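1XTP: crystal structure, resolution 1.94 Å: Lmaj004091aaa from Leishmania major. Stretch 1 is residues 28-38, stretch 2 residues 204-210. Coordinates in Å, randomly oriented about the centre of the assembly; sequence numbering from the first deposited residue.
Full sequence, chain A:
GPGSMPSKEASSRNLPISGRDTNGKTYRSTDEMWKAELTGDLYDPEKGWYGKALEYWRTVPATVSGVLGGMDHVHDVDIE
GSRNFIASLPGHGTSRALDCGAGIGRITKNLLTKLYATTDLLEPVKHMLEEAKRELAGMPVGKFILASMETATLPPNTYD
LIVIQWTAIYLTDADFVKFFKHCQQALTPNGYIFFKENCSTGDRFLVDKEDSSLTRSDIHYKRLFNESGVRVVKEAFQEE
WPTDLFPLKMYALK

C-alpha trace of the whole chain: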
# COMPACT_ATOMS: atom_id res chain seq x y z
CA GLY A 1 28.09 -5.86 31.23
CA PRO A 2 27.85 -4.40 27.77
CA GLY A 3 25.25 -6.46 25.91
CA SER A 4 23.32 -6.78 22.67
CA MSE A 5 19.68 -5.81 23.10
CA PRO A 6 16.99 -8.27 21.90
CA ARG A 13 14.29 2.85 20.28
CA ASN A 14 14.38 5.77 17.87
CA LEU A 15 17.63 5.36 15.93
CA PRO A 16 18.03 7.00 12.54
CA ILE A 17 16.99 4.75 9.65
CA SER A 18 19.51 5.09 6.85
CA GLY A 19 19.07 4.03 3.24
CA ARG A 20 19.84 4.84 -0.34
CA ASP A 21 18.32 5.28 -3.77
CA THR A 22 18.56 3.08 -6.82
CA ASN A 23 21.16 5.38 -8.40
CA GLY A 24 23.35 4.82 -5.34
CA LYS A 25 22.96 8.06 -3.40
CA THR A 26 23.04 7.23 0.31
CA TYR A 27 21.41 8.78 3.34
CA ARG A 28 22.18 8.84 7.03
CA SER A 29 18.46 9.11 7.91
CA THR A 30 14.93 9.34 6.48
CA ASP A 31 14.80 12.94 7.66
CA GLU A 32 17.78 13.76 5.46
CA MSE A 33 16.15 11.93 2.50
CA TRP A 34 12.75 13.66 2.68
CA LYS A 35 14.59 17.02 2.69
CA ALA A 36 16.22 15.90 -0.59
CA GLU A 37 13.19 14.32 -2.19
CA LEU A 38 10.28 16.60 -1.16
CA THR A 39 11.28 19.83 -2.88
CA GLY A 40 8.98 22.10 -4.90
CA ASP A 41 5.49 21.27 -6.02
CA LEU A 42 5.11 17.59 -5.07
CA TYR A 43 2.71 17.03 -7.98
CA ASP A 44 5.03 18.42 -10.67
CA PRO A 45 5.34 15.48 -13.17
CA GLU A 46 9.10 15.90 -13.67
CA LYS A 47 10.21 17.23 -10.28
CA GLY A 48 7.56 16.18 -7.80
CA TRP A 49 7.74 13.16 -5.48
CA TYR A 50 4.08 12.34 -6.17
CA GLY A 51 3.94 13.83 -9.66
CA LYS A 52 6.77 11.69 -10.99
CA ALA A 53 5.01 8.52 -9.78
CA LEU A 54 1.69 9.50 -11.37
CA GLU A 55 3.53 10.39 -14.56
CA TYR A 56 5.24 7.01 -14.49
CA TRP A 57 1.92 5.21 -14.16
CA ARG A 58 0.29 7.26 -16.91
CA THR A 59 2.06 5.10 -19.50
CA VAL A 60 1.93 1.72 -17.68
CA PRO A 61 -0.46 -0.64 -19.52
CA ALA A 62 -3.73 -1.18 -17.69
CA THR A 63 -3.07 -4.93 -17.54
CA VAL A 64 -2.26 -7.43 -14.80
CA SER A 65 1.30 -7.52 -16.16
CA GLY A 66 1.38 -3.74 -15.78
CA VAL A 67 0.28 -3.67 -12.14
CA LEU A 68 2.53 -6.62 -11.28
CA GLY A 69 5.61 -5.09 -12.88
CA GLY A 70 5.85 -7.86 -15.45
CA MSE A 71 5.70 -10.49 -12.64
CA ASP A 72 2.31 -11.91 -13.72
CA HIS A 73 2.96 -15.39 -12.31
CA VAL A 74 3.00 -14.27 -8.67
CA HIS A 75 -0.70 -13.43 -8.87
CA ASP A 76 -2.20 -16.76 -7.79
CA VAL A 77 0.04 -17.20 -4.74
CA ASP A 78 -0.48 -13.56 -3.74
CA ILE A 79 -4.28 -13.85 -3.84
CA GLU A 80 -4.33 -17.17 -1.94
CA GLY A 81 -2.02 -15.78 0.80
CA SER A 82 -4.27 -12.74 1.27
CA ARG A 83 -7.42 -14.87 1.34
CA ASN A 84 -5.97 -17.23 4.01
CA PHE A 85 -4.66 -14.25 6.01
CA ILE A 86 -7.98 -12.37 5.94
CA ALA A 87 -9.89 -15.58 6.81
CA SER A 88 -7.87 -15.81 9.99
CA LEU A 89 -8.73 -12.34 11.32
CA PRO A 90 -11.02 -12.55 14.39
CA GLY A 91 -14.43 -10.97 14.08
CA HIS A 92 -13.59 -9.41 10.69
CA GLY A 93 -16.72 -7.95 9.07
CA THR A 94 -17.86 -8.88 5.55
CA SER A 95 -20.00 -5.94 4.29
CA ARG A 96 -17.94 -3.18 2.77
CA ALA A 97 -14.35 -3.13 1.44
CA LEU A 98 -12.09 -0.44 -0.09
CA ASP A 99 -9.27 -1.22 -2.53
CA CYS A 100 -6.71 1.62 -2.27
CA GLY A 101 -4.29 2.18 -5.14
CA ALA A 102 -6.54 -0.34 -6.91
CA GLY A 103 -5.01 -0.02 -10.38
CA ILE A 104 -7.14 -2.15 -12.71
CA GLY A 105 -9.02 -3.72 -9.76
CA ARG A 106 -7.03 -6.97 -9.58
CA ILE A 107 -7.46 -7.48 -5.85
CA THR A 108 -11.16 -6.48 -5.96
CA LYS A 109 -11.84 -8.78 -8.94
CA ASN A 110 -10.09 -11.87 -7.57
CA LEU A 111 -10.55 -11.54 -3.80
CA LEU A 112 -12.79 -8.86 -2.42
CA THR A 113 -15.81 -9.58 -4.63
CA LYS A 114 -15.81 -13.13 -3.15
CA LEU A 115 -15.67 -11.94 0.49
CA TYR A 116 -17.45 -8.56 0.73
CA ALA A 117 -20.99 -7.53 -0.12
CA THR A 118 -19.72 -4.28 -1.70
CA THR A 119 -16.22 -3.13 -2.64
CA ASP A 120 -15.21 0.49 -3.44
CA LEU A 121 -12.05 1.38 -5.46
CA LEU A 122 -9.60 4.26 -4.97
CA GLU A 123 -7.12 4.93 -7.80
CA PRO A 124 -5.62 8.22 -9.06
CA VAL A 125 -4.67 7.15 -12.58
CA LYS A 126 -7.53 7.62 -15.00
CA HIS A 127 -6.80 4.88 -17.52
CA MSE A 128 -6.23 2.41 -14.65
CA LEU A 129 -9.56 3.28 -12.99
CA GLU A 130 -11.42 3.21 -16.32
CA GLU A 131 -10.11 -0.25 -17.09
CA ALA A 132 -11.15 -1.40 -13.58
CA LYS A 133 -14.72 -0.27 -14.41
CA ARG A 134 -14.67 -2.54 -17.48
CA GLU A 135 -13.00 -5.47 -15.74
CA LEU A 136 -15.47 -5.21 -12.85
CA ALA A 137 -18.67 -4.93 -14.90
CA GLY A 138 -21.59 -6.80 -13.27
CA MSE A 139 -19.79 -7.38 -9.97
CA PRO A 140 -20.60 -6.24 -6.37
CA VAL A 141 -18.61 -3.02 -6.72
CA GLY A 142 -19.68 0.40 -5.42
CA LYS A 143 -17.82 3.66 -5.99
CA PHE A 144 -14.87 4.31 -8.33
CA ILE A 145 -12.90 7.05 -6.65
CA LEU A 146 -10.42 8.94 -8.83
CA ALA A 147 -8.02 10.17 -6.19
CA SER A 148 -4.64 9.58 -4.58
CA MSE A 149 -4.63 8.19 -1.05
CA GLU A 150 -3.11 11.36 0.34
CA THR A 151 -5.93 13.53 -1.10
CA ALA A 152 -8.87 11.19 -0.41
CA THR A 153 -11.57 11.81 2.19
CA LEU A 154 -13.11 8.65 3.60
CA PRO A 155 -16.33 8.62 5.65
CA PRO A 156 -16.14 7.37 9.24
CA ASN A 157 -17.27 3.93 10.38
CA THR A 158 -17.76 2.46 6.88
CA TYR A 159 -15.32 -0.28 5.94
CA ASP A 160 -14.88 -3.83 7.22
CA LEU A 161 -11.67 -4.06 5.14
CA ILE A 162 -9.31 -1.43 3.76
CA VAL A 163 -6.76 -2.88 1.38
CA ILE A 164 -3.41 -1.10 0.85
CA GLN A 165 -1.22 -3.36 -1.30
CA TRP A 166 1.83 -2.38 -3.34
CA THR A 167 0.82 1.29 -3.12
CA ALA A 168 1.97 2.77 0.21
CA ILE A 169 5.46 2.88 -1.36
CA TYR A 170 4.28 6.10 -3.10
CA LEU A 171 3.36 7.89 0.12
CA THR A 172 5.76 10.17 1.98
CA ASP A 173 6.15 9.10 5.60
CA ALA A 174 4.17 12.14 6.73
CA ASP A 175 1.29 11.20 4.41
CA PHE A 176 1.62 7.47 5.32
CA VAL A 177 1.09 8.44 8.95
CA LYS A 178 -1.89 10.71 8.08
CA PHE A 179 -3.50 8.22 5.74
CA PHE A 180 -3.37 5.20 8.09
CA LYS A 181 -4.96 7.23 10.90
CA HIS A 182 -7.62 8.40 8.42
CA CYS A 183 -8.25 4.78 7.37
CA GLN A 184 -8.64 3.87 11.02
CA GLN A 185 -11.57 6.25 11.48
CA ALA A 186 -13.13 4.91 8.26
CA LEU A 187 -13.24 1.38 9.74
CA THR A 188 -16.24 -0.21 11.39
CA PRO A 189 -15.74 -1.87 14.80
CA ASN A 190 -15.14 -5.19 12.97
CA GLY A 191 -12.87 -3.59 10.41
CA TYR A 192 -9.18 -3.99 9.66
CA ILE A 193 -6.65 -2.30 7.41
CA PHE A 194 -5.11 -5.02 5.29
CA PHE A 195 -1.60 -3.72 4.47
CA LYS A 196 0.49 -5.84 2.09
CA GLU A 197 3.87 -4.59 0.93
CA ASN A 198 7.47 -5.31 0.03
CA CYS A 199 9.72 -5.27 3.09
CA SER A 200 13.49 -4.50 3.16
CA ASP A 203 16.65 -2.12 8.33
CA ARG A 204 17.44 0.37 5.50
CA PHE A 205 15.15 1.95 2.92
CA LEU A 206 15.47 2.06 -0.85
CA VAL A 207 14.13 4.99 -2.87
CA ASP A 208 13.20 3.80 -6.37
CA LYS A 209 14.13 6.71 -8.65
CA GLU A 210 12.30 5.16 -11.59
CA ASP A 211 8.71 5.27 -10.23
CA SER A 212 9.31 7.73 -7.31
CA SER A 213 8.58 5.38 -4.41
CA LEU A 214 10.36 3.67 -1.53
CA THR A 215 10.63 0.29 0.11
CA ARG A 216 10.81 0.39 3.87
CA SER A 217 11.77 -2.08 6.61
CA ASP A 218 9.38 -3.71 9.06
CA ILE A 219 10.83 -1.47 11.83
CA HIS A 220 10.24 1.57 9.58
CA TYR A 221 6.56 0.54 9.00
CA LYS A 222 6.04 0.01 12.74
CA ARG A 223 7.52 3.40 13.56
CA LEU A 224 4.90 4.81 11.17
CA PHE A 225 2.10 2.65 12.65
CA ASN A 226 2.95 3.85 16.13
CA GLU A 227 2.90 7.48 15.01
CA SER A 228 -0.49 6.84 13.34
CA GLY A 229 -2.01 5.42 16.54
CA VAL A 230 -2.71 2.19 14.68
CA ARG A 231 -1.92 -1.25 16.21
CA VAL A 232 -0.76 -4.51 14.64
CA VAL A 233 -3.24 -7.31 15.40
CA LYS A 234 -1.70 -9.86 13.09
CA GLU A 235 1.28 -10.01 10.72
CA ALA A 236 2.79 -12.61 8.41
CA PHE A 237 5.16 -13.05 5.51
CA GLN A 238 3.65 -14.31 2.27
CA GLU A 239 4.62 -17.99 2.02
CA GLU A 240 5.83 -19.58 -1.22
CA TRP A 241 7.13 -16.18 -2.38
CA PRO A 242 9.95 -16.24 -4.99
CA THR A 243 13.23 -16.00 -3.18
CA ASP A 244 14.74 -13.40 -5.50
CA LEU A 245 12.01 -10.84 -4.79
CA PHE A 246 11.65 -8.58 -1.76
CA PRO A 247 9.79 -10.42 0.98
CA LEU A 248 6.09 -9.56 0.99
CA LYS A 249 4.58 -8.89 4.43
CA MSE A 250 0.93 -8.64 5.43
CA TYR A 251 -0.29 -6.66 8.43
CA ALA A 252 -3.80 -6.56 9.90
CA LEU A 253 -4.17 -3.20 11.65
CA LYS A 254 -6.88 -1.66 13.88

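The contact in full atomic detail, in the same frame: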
# COMPACT_ATOMS: atom_id res chain seq x y z
N ARG A 28 22.01 9.17 5.62
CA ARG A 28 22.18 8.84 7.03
C ARG A 28 20.85 8.56 7.74
O ARG A 28 20.80 7.80 8.71
CB ARG A 28 22.90 10.01 7.72
N SER A 29 19.78 9.19 7.27
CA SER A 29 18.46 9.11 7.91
C SER A 29 17.35 9.38 6.90
O SER A 29 17.60 9.90 5.80
CB SER A 29 18.35 10.13 9.06
OG SER A 29 18.28 11.47 8.57
N THR A 30 16.12 9.07 7.30
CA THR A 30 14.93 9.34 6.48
C THR A 30 14.66 10.82 6.44
O THR A 30 14.19 11.35 5.44
CB THR A 30 13.73 8.65 7.05
OG1 THR A 30 13.68 8.94 8.45
CG2 THR A 30 13.83 7.15 6.87
N ASP A 31 14.94 11.48 7.55
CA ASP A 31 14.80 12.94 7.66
C ASP A 31 15.65 13.70 6.65
O ASP A 31 15.22 14.69 6.06
CB ASP A 31 15.15 13.38 9.08
CG ASP A 31 14.28 12.70 10.13
OD1 ASP A 31 13.04 12.86 10.09
OD2 ASP A 31 14.82 11.97 10.97
N GLU A 32 16.89 13.24 6.48
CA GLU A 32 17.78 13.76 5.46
C GLU A 32 17.22 13.50 4.04
O GLU A 32 17.28 14.36 3.18
CB GLU A 32 19.15 13.09 5.63
CG GLU A 32 20.25 13.71 4.80
CD GLU A 32 21.46 12.80 4.60
OE1 GLU A 32 21.53 11.72 5.20
OE2 GLU A 32 22.34 13.18 3.81
N MSE A 33 16.69 12.30 3.81
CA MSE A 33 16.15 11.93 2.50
C MSE A 33 14.92 12.74 2.10
O MSE A 33 14.85 13.23 0.98
CB MSE A 33 15.82 10.45 2.48
CG MSE A 33 15.29 9.94 1.17
SE MSE A 33 13.35 10.00 1.08
CE MSE A 33 13.03 8.64 2.42
N TRP A 34 13.94 12.86 3.00
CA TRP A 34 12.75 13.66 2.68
C TRP A 34 13.09 15.13 2.39
O TRP A 34 12.40 15.76 1.61
CB TRP A 34 11.69 13.60 3.80
CG TRP A 34 11.10 12.24 4.03
CD1 TRP A 34 11.10 11.55 5.21
CD2 TRP A 34 10.47 11.38 3.06
NE1 TRP A 34 10.49 10.32 5.05
CE2 TRP A 34 10.10 10.18 3.74
CE3 TRP A 34 10.20 11.48 1.69
CZ2 TRP A 34 9.46 9.13 3.10
CZ3 TRP A 34 9.57 10.42 1.04
CH2 TRP A 34 9.21 9.26 1.74
N LYS A 35 14.14 15.67 3.02
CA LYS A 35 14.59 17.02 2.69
C LYS A 35 15.12 17.07 1.27
O LYS A 35 14.97 18.08 0.59
CB LYS A 35 15.65 17.53 3.69
CG LYS A 35 15.05 18.04 4.99
CD LYS A 35 16.08 18.20 6.10
CE LYS A 35 16.93 19.45 5.95
NZ LYS A 35 17.90 19.58 7.10
N ALA A 36 15.72 15.98 0.80
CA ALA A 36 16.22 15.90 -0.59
C ALA A 36 15.11 15.66 -1.60
O ALA A 36 15.09 16.24 -2.69
CB ALA A 36 17.29 14.81 -0.71
N GLU A 37 14.17 14.80 -1.24
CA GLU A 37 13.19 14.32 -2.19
C GLU A 37 11.90 15.14 -2.26
O GLU A 37 11.16 14.99 -3.24
CB GLU A 37 12.83 12.86 -1.85
CG GLU A 37 13.93 11.87 -2.17
CD GLU A 37 14.11 11.62 -3.68
OE1 GLU A 37 13.09 11.61 -4.42
OE2 GLU A 37 15.26 11.43 -4.10
N LEU A 38 11.59 15.93 -1.23
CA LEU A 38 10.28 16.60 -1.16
C LEU A 38 10.38 18.10 -1.45
O LEU A 38 9.75 18.91 -0.80
CB LEU A 38 9.62 16.39 0.21
CG LEU A 38 9.36 14.94 0.62
CD1 LEU A 38 8.50 14.92 1.84
CD2 LEU A 38 8.70 14.14 -0.50
N ARG A 204 17.20 -0.85 6.29
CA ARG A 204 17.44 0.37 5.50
C ARG A 204 16.41 0.49 4.39
O ARG A 204 15.87 -0.52 3.93
CB ARG A 204 18.86 0.37 4.91
CG ARG A 204 19.93 0.46 5.96
CD ARG A 204 21.31 0.33 5.37
NE ARG A 204 21.78 1.54 4.69
CZ ARG A 204 21.95 1.69 3.37
NH1 ARG A 204 21.70 0.70 2.50
NH2 ARG A 204 22.41 2.85 2.90
N PHE A 205 16.13 1.72 3.97
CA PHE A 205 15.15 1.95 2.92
C PHE A 205 15.84 2.06 1.58
O PHE A 205 17.06 2.23 1.51
CB PHE A 205 14.31 3.21 3.16
CG PHE A 205 15.11 4.51 3.19
CD1 PHE A 205 15.45 5.16 2.03
CD2 PHE A 205 15.48 5.08 4.40
CE1 PHE A 205 16.15 6.35 2.06
CE2 PHE A 205 16.19 6.26 4.44
CZ PHE A 205 16.53 6.89 3.28
N LEU A 206 15.03 1.94 0.53
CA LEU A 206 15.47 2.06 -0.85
C LEU A 206 14.47 2.91 -1.60
O LEU A 206 13.34 2.47 -1.83
CB LEU A 206 15.59 0.69 -1.52
CG LEU A 206 16.02 0.68 -3.00
CD1 LEU A 206 17.32 1.39 -3.19
CD2 LEU A 206 16.16 -0.74 -3.52
N VAL A 207 14.88 4.13 -1.94
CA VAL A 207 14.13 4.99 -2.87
C VAL A 207 14.32 4.49 -4.32
O VAL A 207 15.45 4.43 -4.85
CB VAL A 207 14.53 6.48 -2.76
CG1 VAL A 207 13.75 7.33 -3.75
CG2 VAL A 207 14.29 7.01 -1.35
N ASP A 208 13.21 4.14 -4.95
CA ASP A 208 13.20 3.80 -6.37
C ASP A 208 13.04 5.09 -7.19
O ASP A 208 11.99 5.74 -7.18
CB ASP A 208 12.08 2.80 -6.68
CG ASP A 208 12.15 2.24 -8.10
OD1 ASP A 208 12.58 2.96 -9.03
OD2 ASP A 208 11.76 1.08 -8.31
N LYS A 209 14.11 5.47 -7.88
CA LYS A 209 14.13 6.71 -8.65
C LYS A 209 13.46 6.54 -10.00
O LYS A 209 13.36 7.50 -10.74
CB LYS A 209 15.57 7.17 -8.87
CG LYS A 209 16.33 7.46 -7.56
CD LYS A 209 15.81 8.67 -6.82
CE LYS A 209 16.08 9.98 -7.53
NZ LYS A 209 15.34 11.07 -6.86
N GLU A 210 13.01 5.35 -10.33
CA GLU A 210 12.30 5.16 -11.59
C GLU A 210 10.82 5.55 -11.43
O GLU A 210 10.33 6.39 -12.18
CB GLU A 210 12.45 3.71 -12.06
CG GLU A 210 12.28 3.56 -13.58
CD GLU A 210 12.33 2.12 -14.06
OE1 GLU A 210 13.02 1.29 -13.44
OE2 GLU A 210 11.69 1.82 -15.10

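Residues 30-37 form a helix that lies alongside the strand 205-208; the residues that touch are at least 170 positions apart in sequence. The two elements run nearly parallel, with 10° between their N-to-C directions and a closest approach of 11.2 Å between their axes. At this spacing the backbones exchange no hydrogen bonds, and the contact, which buries 279 Å² in all, depends mainly on side chains. The common direction sets the register: Thr 30 lies beside Phe 205, Met 33 beside Val 207, and Glu 37, at the end of the helix, reaches Lys 209 just beyond the strand.

At the start of stretch 1, Arg 28, modelled only as far as CB, faces away from stretch 2. Arg 28 N donates a hydrogen bond to Glu 32 OE1 (2.6 Å), linking the residue before the N-cap to the first turn. Ser 29 is the N-cap. Ser 29 OG accepts a hydrogen bond from Glu 32 N at 3.1 Å, satisfying an amide that has no carbonyl partner one turn earlier. With its side chain turned to this task and its CA-to-CB bond pointing away from the strand, Ser 29 meets stretch 2 through its backbone: Ser 29 O lies 4.1 Å from Phe 205 CZ, at the edge of the ring and near its plane. Ser 29 O also accepts from Met 33 N at 3.2 Å, in the first turn of the helix.

Thr 30 contributes its methyl group, with CG2 3.5 Å from Phe 205 CE2 in an oblique approach to the ring. Asp 31 and Glu 32 follow on exposed parts of the helix and do not touch the strand.

One turn after Ser 29, the selenomethionine Met 33 points toward the strand and occupies the middle of the contact. Met 33 CB packs 3.7 Å from Phe 205 CZ, while the terminal methyl, Met 33 CE, sits over one face of the Phe 205 ring, 4.1 Å from the centroid and 20° off the normal. This is a CH-pi contact, in which the methyl C-H groups meet the pi electrons of the ring, mainly through dispersion. Met 33 SE is farther out and oblique, 5.4 Å from the centroid of the Phe 205 ring, but it also lies 4.0 Å from Val 207 CG2. Met 33 thus bridges Phe 205 and Val 207, whose side chains both point toward the helix, as expected for alternate residues of a strand; Leu 206 between them makes no contact.

Trp 34, Lys 35 and Ala 36 likewise stay clear of stretch 2. The next turn brings Glu 37, which points toward the strand and changes the chemistry from apolar to ionic. Glu 37 CD passes 4.3 Å from Val 207 CG1, and Glu 37 OE2 receives a hydrogen bond from Lys 209 NZ at 2.8 Å, within a salt bridge. The CA-to-CB bond of Lys 209 points sideways, but its long side chain brings the ammonium group to the carboxylate. Leu 38, the first residue to leave helical geometry, lies beyond the contact.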